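Local coordinates for probable transcriptional regulatory protein aq_1575 (Aquifex aeolicus, PDB 1LFP) that probably binds DNA and may act in the cytoplasm as a transcriptional regulator of the TACO1 family, at residues A8-K13 with E169-I173; Y174-L180 with A197-K202; I219-N223 with E243-K247. One frame throughout, in Å; residues are numbered along the deposited sequence.

Contact 1. Residues A8-K13 with E169-I173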
loop_
_atom_site.group_PDB
_atom_site.type_symbol
_atom_site.label_atom_id
_atom_site.label_comp_id
_atom_site.label_asym_id
_atom_site.label_seq_id
_atom_site.Cartn_x
_atom_site.Cartn_y
_atom_site.Cartn_z
ATOM N N ALA A 8 -5.335 8.222 -3.441
ATOM C CA ALA A 8 -6.288 7.155 -3.220
ATOM C C ALA A 8 -6.765 6.982 -4.657
ATOM O O ALA A 8 -7.902 6.591 -4.923
ATOM C CB ALA A 8 -7.419 7.644 -2.336
ATOM N N GLN A 9 -5.857 7.298 -5.578
ATOM C CA GLN A 9 -6.125 7.250 -7.008
ATOM C C GLN A 9 -5.848 5.944 -7.719
ATOM O O GLN A 9 -4.714 5.654 -8.104
ATOM C CB GLN A 9 -5.346 8.348 -7.724
ATOM C CG GLN A 9 -5.576 8.361 -9.225
ATOM C CD GLN A 9 -4.711 9.374 -9.941
ATOM O OE1 GLN A 9 -4.883 9.616 -11.133
ATOM N NE2 GLN A 9 -3.769 9.969 -9.216
ATOM N N ILE A 10 -6.886 5.141 -7.881
ATOM C CA ILE A 10 -6.846 3.895 -8.613
ATOM C C ILE A 10 -7.678 4.210 -9.833
ATOM O O ILE A 10 -8.141 3.314 -10.547
ATOM C CB ILE A 10 -7.403 2.729 -7.796
ATOM C CG1 ILE A 10 -8.824 3.067 -7.328
ATOM C CG2 ILE A 10 -6.506 2.393 -6.617
ATOM C CD1 ILE A 10 -9.455 1.980 -6.484
ATOM N N LYS A 11 -7.890 5.519 -10.079
ATOM C CA LYS A 11 -8.638 5.988 -11.267
ATOM C C LYS A 11 -10.160 5.778 -11.219
ATOM O O LYS A 11 -10.927 6.524 -11.815
ATOM C CB LYS A 11 -8.122 5.276 -12.501
ATOM C CG LYS A 11 -6.776 5.752 -12.995
ATOM C CD LYS A 11 -6.158 4.713 -13.926
ATOM C CE LYS A 11 -6.114 3.348 -13.277
ATOM N NZ LYS A 11 -5.461 3.383 -11.938
ATOM N N HIS A 12 -10.587 4.746 -10.524
ATOM C CA HIS A 12 -12.002 4.430 -10.422
ATOM C C HIS A 12 -12.203 2.935 -10.225
ATOM O O HIS A 12 -12.359 2.180 -11.186
ATOM C CB HIS A 12 -12.894 4.955 -11.544
ATOM C CG HIS A 12 -12.268 4.832 -12.928
ATOM N ND1 HIS A 12 -11.682 3.674 -13.391
ATOM C CD2 HIS A 12 -12.157 5.739 -13.927
ATOM C CE1 HIS A 12 -11.236 3.872 -14.619
ATOM N NE2 HIS A 12 -11.511 5.115 -14.968
ATOM N N LYS A 13 -12.194 2.525 -8.962
ATOM C CA LYS A 13 -12.351 1.075 -8.698
ATOM C C LYS A 13 -11.298 0.264 -9.451
ATOM O O LYS A 13 -11.544 -0.226 -10.556
ATOM C CB LYS A 13 -13.749 0.605 -9.058
ATOM C CG LYS A 13 -14.055 -0.806 -8.593
ATOM C CD LYS A 13 -15.374 -1.315 -9.137
ATOM C CE LYS A 13 -15.341 -1.401 -10.651
ATOM N NZ LYS A 13 -16.511 -2.139 -11.198
ATOM N N GLU A 169 -14.059 6.916 -4.938
ATOM C CA GLU A 169 -14.033 5.519 -5.321
ATOM C C GLU A 169 -13.825 4.642 -4.099
ATOM O O GLU A 169 -14.349 3.536 -4.004
ATOM C CB GLU A 169 -12.890 5.317 -6.302
ATOM C CG GLU A 169 -11.672 6.145 -5.936
ATOM C CD GLU A 169 -10.781 6.405 -7.127
ATOM O OE1 GLU A 169 -9.754 7.109 -6.976
ATOM O OE2 GLU A 169 -11.116 5.902 -8.220
ATOM N N VAL A 170 -13.030 5.138 -3.164
ATOM C CA VAL A 170 -12.775 4.376 -1.969
ATOM C C VAL A 170 -12.696 5.253 -0.733
ATOM O O VAL A 170 -12.291 6.425 -0.775
ATOM C CB VAL A 170 -11.482 3.532 -2.112
ATOM C CG1 VAL A 170 -10.255 4.439 -2.225
ATOM C CG2 VAL A 170 -11.351 2.599 -0.940
ATOM N N HIS A 171 -13.127 4.679 0.374
ATOM C CA HIS A 171 -13.092 5.380 1.638
ATOM C C HIS A 171 -11.901 4.772 2.335
ATOM O O HIS A 171 -11.614 3.601 2.160
ATOM C CB HIS A 171 -14.392 5.136 2.398
ATOM C CG HIS A 171 -15.609 5.659 1.688
ATOM N ND1 HIS A 171 -15.676 6.934 1.166
ATOM C CD2 HIS A 171 -16.825 5.101 1.474
ATOM C CE1 HIS A 171 -16.883 7.139 0.667
ATOM N NE2 HIS A 171 -17.602 6.043 0.843
ATOM N N ILE A 172 -11.177 5.586 3.089
ATOM C CA ILE A 172 -10.004 5.121 3.784
ATOM C C ILE A 172 -10.155 5.248 5.282
ATOM O O ILE A 172 -10.540 6.294 5.794
ATOM C CB ILE A 172 -8.786 5.934 3.363
ATOM C CG1 ILE A 172 -8.472 5.650 1.894
ATOM C CG2 ILE A 172 -7.625 5.643 4.291
ATOM C CD1 ILE A 172 -7.457 6.621 1.296
ATOM N N ILE A 173 -9.791 4.186 5.993
ATOM C CA ILE A 173 -9.883 4.185 7.436
ATOM C C ILE A 173 -8.527 3.847 7.997
ATOM O O ILE A 173 -7.913 2.866 7.577
ATOM C CB ILE A 173 -10.905 3.139 7.915
ATOM C CG1 ILE A 173 -12.312 3.602 7.522
ATOM C CG2 ILE A 173 -10.805 2.950 9.452
ATOM C CD1 ILE A 173 -13.393 2.542 7.717
#
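The N-terminal loop 8-13 is laid against the start of strand 170-175, where Ala8 and Ile10 meet the side chains of Glu169, Val170 and Ile172. Ala8 makes the apolar part of the join. Its CB points at the strand and rests 3.8 Å from Ile172 CD1, with Val170 CG1 a little farther from the same CB at 4.3 Å; so small a residue lets the loop backbone come close to the two branched side chains. Val170 and Ile172, two residues apart on the strand, share one face of the four-stranded antiparallel sheet. Their neighbours His171 and Ile173 turn to the other face and pack on helix 149-159, so the loop covers the side of the sheet that this helix does not. Within the sheet, strand 170-175 pairs with strand 134-143, as in the backbone bonding of His171 with Val142 and of Ile173 with Ile140.

Glu169, just before the strand, reaches farther into the loop than any other residue of 169-173. With CG lodged between the backbone N and the carbonyl carbon (chi1 38°) and the rest of the chain extended, its carboxylate is carried in among the loop peptides. Ile10 runs alongside in the opposite direction, its CG1 3.9 Å from Glu169 CD, so aliphatic carbon lines one flank of the acid. The exact placing of the carboxylate is doubtful, because OE2 is modelled too close to His12. Glu169 OE1 and Ala8 O, both acceptors, lie 2.8 Å apart and do not bond. Lys11, His12 and Lys13 all have positive phi, an unusual run for residues other than glycine, and the buried amide nitrogens of Lys11 and Lys13 find no partner in the model.

Contact 2. Residues Y174-L180 with A197-K202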
loop_
_atom_site.group_PDB
_atom_site.type_symbol
_atom_site.label_atom_id
_atom_site.label_comp_id
_atom_site.label_asym_id
_atom_site.label_seq_id
_atom_site.Cartn_x
_atom_site.Cartn_y
_atom_site.Cartn_z
ATOM N N TYR A 174 -8.037 4.679 8.920
ATOM C CA TYR A 174 -6.751 4.406 9.534
ATOM C C TYR A 174 -6.960 3.903 10.927
ATOM O O TYR A 174 -7.892 4.334 11.609
ATOM C CB TYR A 174 -5.903 5.666 9.638
ATOM C CG TYR A 174 -5.321 6.099 8.347
ATOM C CD1 TYR A 174 -4.117 5.564 7.910
ATOM C CD2 TYR A 174 -5.933 7.065 7.570
ATOM C CE1 TYR A 174 -3.538 5.973 6.755
ATOM C CE2 TYR A 174 -5.344 7.497 6.385
ATOM C CZ TYR A 174 -4.142 6.944 5.991
ATOM O OH TYR A 174 -3.510 7.377 4.853
ATOM N N THR A 175 -6.063 3.031 11.372
ATOM C CA THR A 175 -6.184 2.472 12.715
ATOM C C THR A 175 -4.829 2.425 13.406
ATOM O O THR A 175 -3.804 2.699 12.778
ATOM C CB THR A 175 -6.700 1.010 12.665
ATOM O OG1 THR A 175 -5.610 0.118 12.405
ATOM C CG2 THR A 175 -7.738 0.849 11.543
ATOM N N VAL A 176 -4.847 2.092 14.701
ATOM C CA VAL A 176 -3.631 1.909 15.507
ATOM C C VAL A 176 -3.086 0.669 14.819
ATOM O O VAL A 176 -3.826 -0.304 14.613
ATOM C CB VAL A 176 -4.015 1.596 16.995
ATOM C CG1 VAL A 176 -2.847 0.968 17.737
ATOM C CG2 VAL A 176 -4.469 2.879 17.669
ATOM N N PRO A 177 -1.785 0.644 14.481
ATOM C CA PRO A 177 -1.316 -0.560 13.779
ATOM C C PRO A 177 -1.603 -1.914 14.432
ATOM O O PRO A 177 -2.025 -2.865 13.756
ATOM C CB PRO A 177 0.179 -0.256 13.527
ATOM C CG PRO A 177 0.537 0.654 14.689
ATOM C CD PRO A 177 -0.670 1.536 14.850
ATOM N N GLU A 178 -1.424 -2.003 15.742
ATOM C CA GLU A 178 -1.681 -3.270 16.408
ATOM C C GLU A 178 -3.152 -3.678 16.397
ATOM O O GLU A 178 -3.465 -4.822 16.712
ATOM C CB GLU A 178 -1.180 -3.218 17.857
ATOM C CG GLU A 178 0.335 -3.272 17.973
ATOM C CD GLU A 178 1.001 -1.951 17.635
ATOM O OE1 GLU A 178 2.245 -1.958 17.481
ATOM O OE2 GLU A 178 0.288 -0.912 17.535
ATOM N N GLU A 179 -4.048 -2.759 16.028
ATOM C CA GLU A 179 -5.487 -3.043 16.013
ATOM C C GLU A 179 -6.113 -3.121 14.638
ATOM O O GLU A 179 -7.338 -3.077 14.468
ATOM C CB GLU A 179 -6.202 -1.978 16.811
ATOM C CG GLU A 179 -5.533 -1.803 18.147
ATOM C CD GLU A 179 -6.447 -1.224 19.156
ATOM O OE1 GLU A 179 -7.075 -0.193 18.840
ATOM O OE2 GLU A 179 -6.540 -1.799 20.263
ATOM N N LEU A 180 -5.257 -3.247 13.648
ATOM C CA LEU A 180 -5.724 -3.320 12.286
ATOM C C LEU A 180 -6.735 -4.450 12.020
ATOM O O LEU A 180 -7.792 -4.220 11.429
ATOM C CB LEU A 180 -4.490 -3.484 11.392
ATOM C CG LEU A 180 -4.792 -3.952 9.971
ATOM C CD1 LEU A 180 -5.547 -2.825 9.257
ATOM C CD2 LEU A 180 -3.490 -4.288 9.227
ATOM N N ALA A 197 -6.752 -4.219 3.644
ATOM C CA ALA A 197 -6.405 -4.050 5.056
ATOM C C ALA A 197 -4.907 -4.328 5.185
ATOM O O ALA A 197 -4.453 -5.464 5.039
ATOM C CB ALA A 197 -7.205 -5.027 5.936
ATOM N N GLN A 198 -4.120 -3.307 5.485
ATOM C CA GLN A 198 -2.686 -3.532 5.577
ATOM C C GLN A 198 -2.046 -2.470 6.458
ATOM O O GLN A 198 -2.648 -1.453 6.765
ATOM C CB GLN A 198 -2.064 -3.438 4.164
ATOM C CG GLN A 198 -2.393 -2.108 3.461
ATOM C CD GLN A 198 -1.883 -2.027 2.005
ATOM O OE1 GLN A 198 -1.547 -3.035 1.387
ATOM N NE2 GLN A 198 -1.845 -0.815 1.463
ATOM N N ILE A 199 -0.786 -2.694 6.809
ATOM C CA ILE A 199 -0.052 -1.730 7.602
ATOM C C ILE A 199 0.608 -0.777 6.608
ATOM O O ILE A 199 1.206 -1.222 5.610
ATOM C CB ILE A 199 1.050 -2.456 8.436
ATOM C CG1 ILE A 199 0.401 -3.290 9.533
ATOM C CG2 ILE A 199 2.063 -1.438 8.978
ATOM C CD1 ILE A 199 -0.326 -2.495 10.578
ATOM N N THR A 200 0.485 0.527 6.861
ATOM C CA THR A 200 1.096 1.521 5.990
ATOM C C THR A 200 1.712 2.625 6.860
ATOM O O THR A 200 1.787 2.501 8.088
ATOM C CB THR A 200 0.062 2.133 5.022
ATOM O OG1 THR A 200 0.730 2.927 4.042
ATOM C CG2 THR A 200 -0.955 2.985 5.752
ATOM N N TRP A 201 2.179 3.689 6.222
ATOM C CA TRP A 201 2.757 4.824 6.967
ATOM C C TRP A 201 1.929 6.037 6.553
ATOM O O TRP A 201 1.556 6.125 5.400
ATOM C CB TRP A 201 4.210 5.028 6.584
ATOM C CG TRP A 201 5.081 3.987 7.094
ATOM C CD1 TRP A 201 5.148 2.703 6.643
ATOM C CD2 TRP A 201 5.976 4.078 8.215
ATOM N NE1 TRP A 201 6.030 1.977 7.431
ATOM C CE2 TRP A 201 6.550 2.806 8.392
ATOM C CE3 TRP A 201 6.347 5.115 9.090
ATOM C CZ2 TRP A 201 7.484 2.541 9.414
ATOM C CZ3 TRP A 201 7.282 4.860 10.102
ATOM C CH2 TRP A 201 7.839 3.578 10.253
ATOM N N LYS A 202 1.592 6.897 7.505
ATOM C CA LYS A 202 0.755 8.065 7.221
ATOM C C LYS A 202 1.519 9.349 7.548
ATOM O O LYS A 202 2.104 9.471 8.608
ATOM C CB LYS A 202 -0.507 7.986 8.110
ATOM C CG LYS A 202 -1.510 9.149 7.915
ATOM C CD LYS A 202 -2.719 8.936 8.846
ATOM C CE LYS A 202 -3.907 9.876 8.493
ATOM N NZ LYS A 202 -3.897 11.136 9.277
HETATM O O HOH W 1 -1.160 6.310 3.990
#
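Strand 170-175 ends at Tyr174 and Thr175, turns through a 3-10 segment at Pro177 and Glu178, and enters helix 180-188 at Leu180, its backbone coming nearest to strand 196-203 at Pro177 and Ile199, whose CA atoms are 6.4 Å apart. Tyr174 and Lys202 make the most intimate pairing. The lysine chain passes obliquely over one face of the phenol ring, with CD 3.6 Å from the ring centroid and almost on the normal, a CH-pi contact. A long aliphatic chain suits this place because its methylenes cover the ring while a bend at the last torsion (chi4 -93°) leads NZ onward to a salt bridge with Asp163; the ammonium itself is at most weakly attracted to the ring. Thr200 CG2 meets the ring at its edge, 4.1 Å from Tyr174 CE1. Also at the edge, and in the ring plane, a water lies 2.7 Å from Tyr174 OH and donates to Trp201 O, joining the phenol to the strand backbone.

Farther along, Ile199 CD1 fits between Pro177 CB, at 3.7 Å, and Leu180 CD2, at 3.9 Å. Leu180 holds CG anti to its nitrogen (chi1 164°), which drops Leu180 CD2 onto the next peptide, 3.6 Å from Gln198 C. The turn is tied within itself: Thr175 OG1 and Glu179 N bond to Val176 O from opposite faces of its plane. Strands 170-175 and 196-203 flank strand 134-143, and helix 180-188 connects them, a beta-alpha-beta crossover forming the second half of a ferredoxin-like beta-alpha-beta-beta-alpha-beta unit.

Contact 3. Residues I219-N223 with E243-K247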
loop_
_atom_site.group_PDB
_atom_site.type_symbol
_atom_site.label_atom_id
_atom_site.label_comp_id
_atom_site.label_asym_id
_atom_site.label_seq_id
_atom_site.Cartn_x
_atom_site.Cartn_y
_atom_site.Cartn_z
ATOM N N ILE A 219 4.356 13.487 -9.060
ATOM C CA ILE A 219 3.430 12.431 -9.466
ATOM C C ILE A 219 4.054 11.408 -10.399
ATOM O O ILE A 219 3.778 10.224 -10.290
ATOM C CB ILE A 219 2.145 13.028 -10.135
ATOM C CG1 ILE A 219 1.385 13.889 -9.128
ATOM C CG2 ILE A 219 1.258 11.923 -10.644
ATOM C CD1 ILE A 219 0.144 14.552 -9.693
ATOM N N LYS A 220 4.891 11.844 -11.330
ATOM C CA LYS A 220 5.517 10.886 -12.229
ATOM C C LYS A 220 6.482 9.991 -11.461
ATOM O O LYS A 220 6.626 8.799 -11.741
ATOM C CB LYS A 220 6.261 11.618 -13.347
ATOM C CG LYS A 220 5.341 12.152 -14.441
ATOM C CD LYS A 220 6.145 12.675 -15.627
ATOM C CE LYS A 220 5.241 13.085 -16.781
ATOM N NZ LYS A 220 4.216 14.069 -16.337
ATOM N N LEU A 221 7.149 10.575 -10.488
ATOM C CA LEU A 221 8.096 9.815 -9.696
ATOM C C LEU A 221 7.357 8.707 -8.958
ATOM O O LEU A 221 7.751 7.542 -9.025
ATOM C CB LEU A 221 8.788 10.750 -8.697
ATOM C CG LEU A 221 10.200 10.378 -8.296
ATOM C CD1 LEU A 221 10.823 11.548 -7.531
ATOM C CD2 LEU A 221 10.180 9.114 -7.460
ATOM N N LEU A 222 6.290 9.087 -8.265
ATOM C CA LEU A 222 5.492 8.144 -7.494
ATOM C C LEU A 222 4.931 7.054 -8.401
ATOM O O LEU A 222 4.962 5.880 -8.048
ATOM C CB LEU A 222 4.360 8.876 -6.766
ATOM C CG LEU A 222 4.784 9.992 -5.793
ATOM C CD1 LEU A 222 3.611 10.425 -4.926
ATOM C CD2 LEU A 222 5.948 9.437 -4.892
ATOM N N ASN A 223 4.409 7.453 -9.565
ATOM C CA ASN A 223 3.861 6.490 -10.525
ATOM C C ASN A 223 4.955 5.530 -10.993
ATOM O O ASN A 223 4.698 4.342 -11.183
ATOM C CB ASN A 223 3.338 7.197 -11.775
ATOM C CG ASN A 223 2.047 7.930 -11.546
ATOM O OD1 ASN A 223 1.683 8.816 -12.332
ATOM N ND2 ASN A 223 1.333 7.574 -10.482
ATOM N N GLU A 243 -6.020 18.233 -8.392
ATOM C CA GLU A 243 -5.580 18.072 -9.771
ATOM C C GLU A 243 -5.620 16.599 -10.143
ATOM O O GLU A 243 -5.078 15.763 -9.424
ATOM C CB GLU A 243 -4.146 18.561 -9.929
ATOM C CG GLU A 243 -3.964 19.782 -10.793
ATOM C CD GLU A 243 -2.502 19.983 -11.109
ATOM O OE1 GLU A 243 -1.970 19.229 -11.959
ATOM O OE2 GLU A 243 -1.884 20.892 -10.513
ATOM N N ILE A 244 -6.251 16.278 -11.268
ATOM C CA ILE A 244 -6.335 14.892 -11.713
ATOM C C ILE A 244 -5.372 14.683 -12.875
ATOM O O ILE A 244 -5.056 13.547 -13.233
ATOM C CB ILE A 244 -7.793 14.524 -12.125
ATOM C CG1 ILE A 244 -7.797 13.413 -13.178
ATOM C CG2 ILE A 244 -8.529 15.758 -12.613
ATOM C CD1 ILE A 244 -8.042 12.025 -12.620
ATOM N N LEU A 245 -4.898 15.790 -13.445
ATOM C CA LEU A 245 -3.958 15.750 -14.560
ATOM C C LEU A 245 -2.895 14.683 -14.307
ATOM O O LEU A 245 -2.005 14.869 -13.476
ATOM C CB LEU A 245 -3.281 17.112 -14.750
ATOM C CG LEU A 245 -4.162 18.336 -15.026
ATOM C CD1 LEU A 245 -5.044 18.082 -16.238
ATOM C CD2 LEU A 245 -5.019 18.644 -13.804
ATOM N N GLN A 246 -3.022 13.567 -15.026
ATOM C CA GLN A 246 -2.111 12.419 -14.954
ATOM C C GLN A 246 -2.483 11.376 -13.901
ATOM O O GLN A 246 -3.484 11.516 -13.200
ATOM C CB GLN A 246 -0.672 12.885 -14.733
ATOM C CG GLN A 246 0.296 12.302 -15.746
ATOM C CD GLN A 246 1.523 11.700 -15.092
ATOM O OE1 GLN A 246 1.417 10.988 -14.096
ATOM N NE2 GLN A 246 2.691 11.965 -15.656
ATOM N N LYS A 247 -1.669 10.325 -13.807
ATOM C CA LYS A 247 -1.897 9.232 -12.860
ATOM C C LYS A 247 -1.765 9.724 -11.422
ATOM O O LYS A 247 -1.688 10.954 -11.223
ATOM C CB LYS A 247 -0.888 8.097 -13.082
ATOM C CG LYS A 247 -0.734 7.614 -14.520
ATOM C CD LYS A 247 0.424 6.623 -14.631
ATOM C CE LYS A 247 0.750 6.281 -16.078
ATOM N NZ LYS A 247 1.933 5.379 -16.198
#
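Ile219, Lys220 and Asn223 on helix 212-226 meet Gln246 and Lys247, at the end of the modelled C-terminal tail that follows strand 231-239. The helix belongs to the layer packed on the five-stranded mixed sheet, and the tail lies across its outer side as a surface contact. Gln246 and Lys247 are poorly ordered, and the amides of Gln246 and Asn223 are probably turned over in the model, so the pairing of their individual atoms remains doubtful. As modelled, the Gln246 side chain crosses that of Lys220 at about a right angle and runs past Asn223 in the opposite direction, the two amide groups nearly coplanar, with planes 24° apart. Long polar side chains suit this surface position, where they can span from tail to helix.

One step farther out, the helix itself sets the spacing of its contact residues. Asn223 N donates to Ile219 O at 2.9 Å, the ordinary helical bond, which puts these two residues one turn apart on the side turned to the tail. Leu222 packs instead on Val234, Ala236 and Phe238 of strand 231-239, while Leu221 lies on Val116 and Phe117 of helix 106-119. These apolar contacts join the helix to the sheet and to helix 106-119, leaving its tail-facing side to a mixture of isoleucine, lysine and asparagine. Ile219 is the buried member of that side: with CG2 anti to the backbone N, the methyl is turned to the tail, and Ile219 CG2 is modelled 3.2 Å from Lys247 O, a short approach to a poorly ordered residue.

How the contacts relate
Along the chain the three contacts follow in series, each closing before the next opens. Contacts 1 and 2, with centres about 17 Å apart, divide strand 170-175 between them: the N-terminal loop takes its start, and strand 196-203 of the same four-stranded sheet meets its end. Contact 3 belongs to helix 212-226, beside the other, five-stranded sheet. Its centre is about 15 Å from that of contact 1 and about 25 Å from that of contact 2, on the opposite side of the chain's centre. Gln9 joins contacts 1 and 3, its NE2 probably hydrogen-bonded to Lys247 O at 3.1 Å, so the N-terminal loop and the modelled end of the C-terminal tail meet between the sheet-bearing parts of the protein.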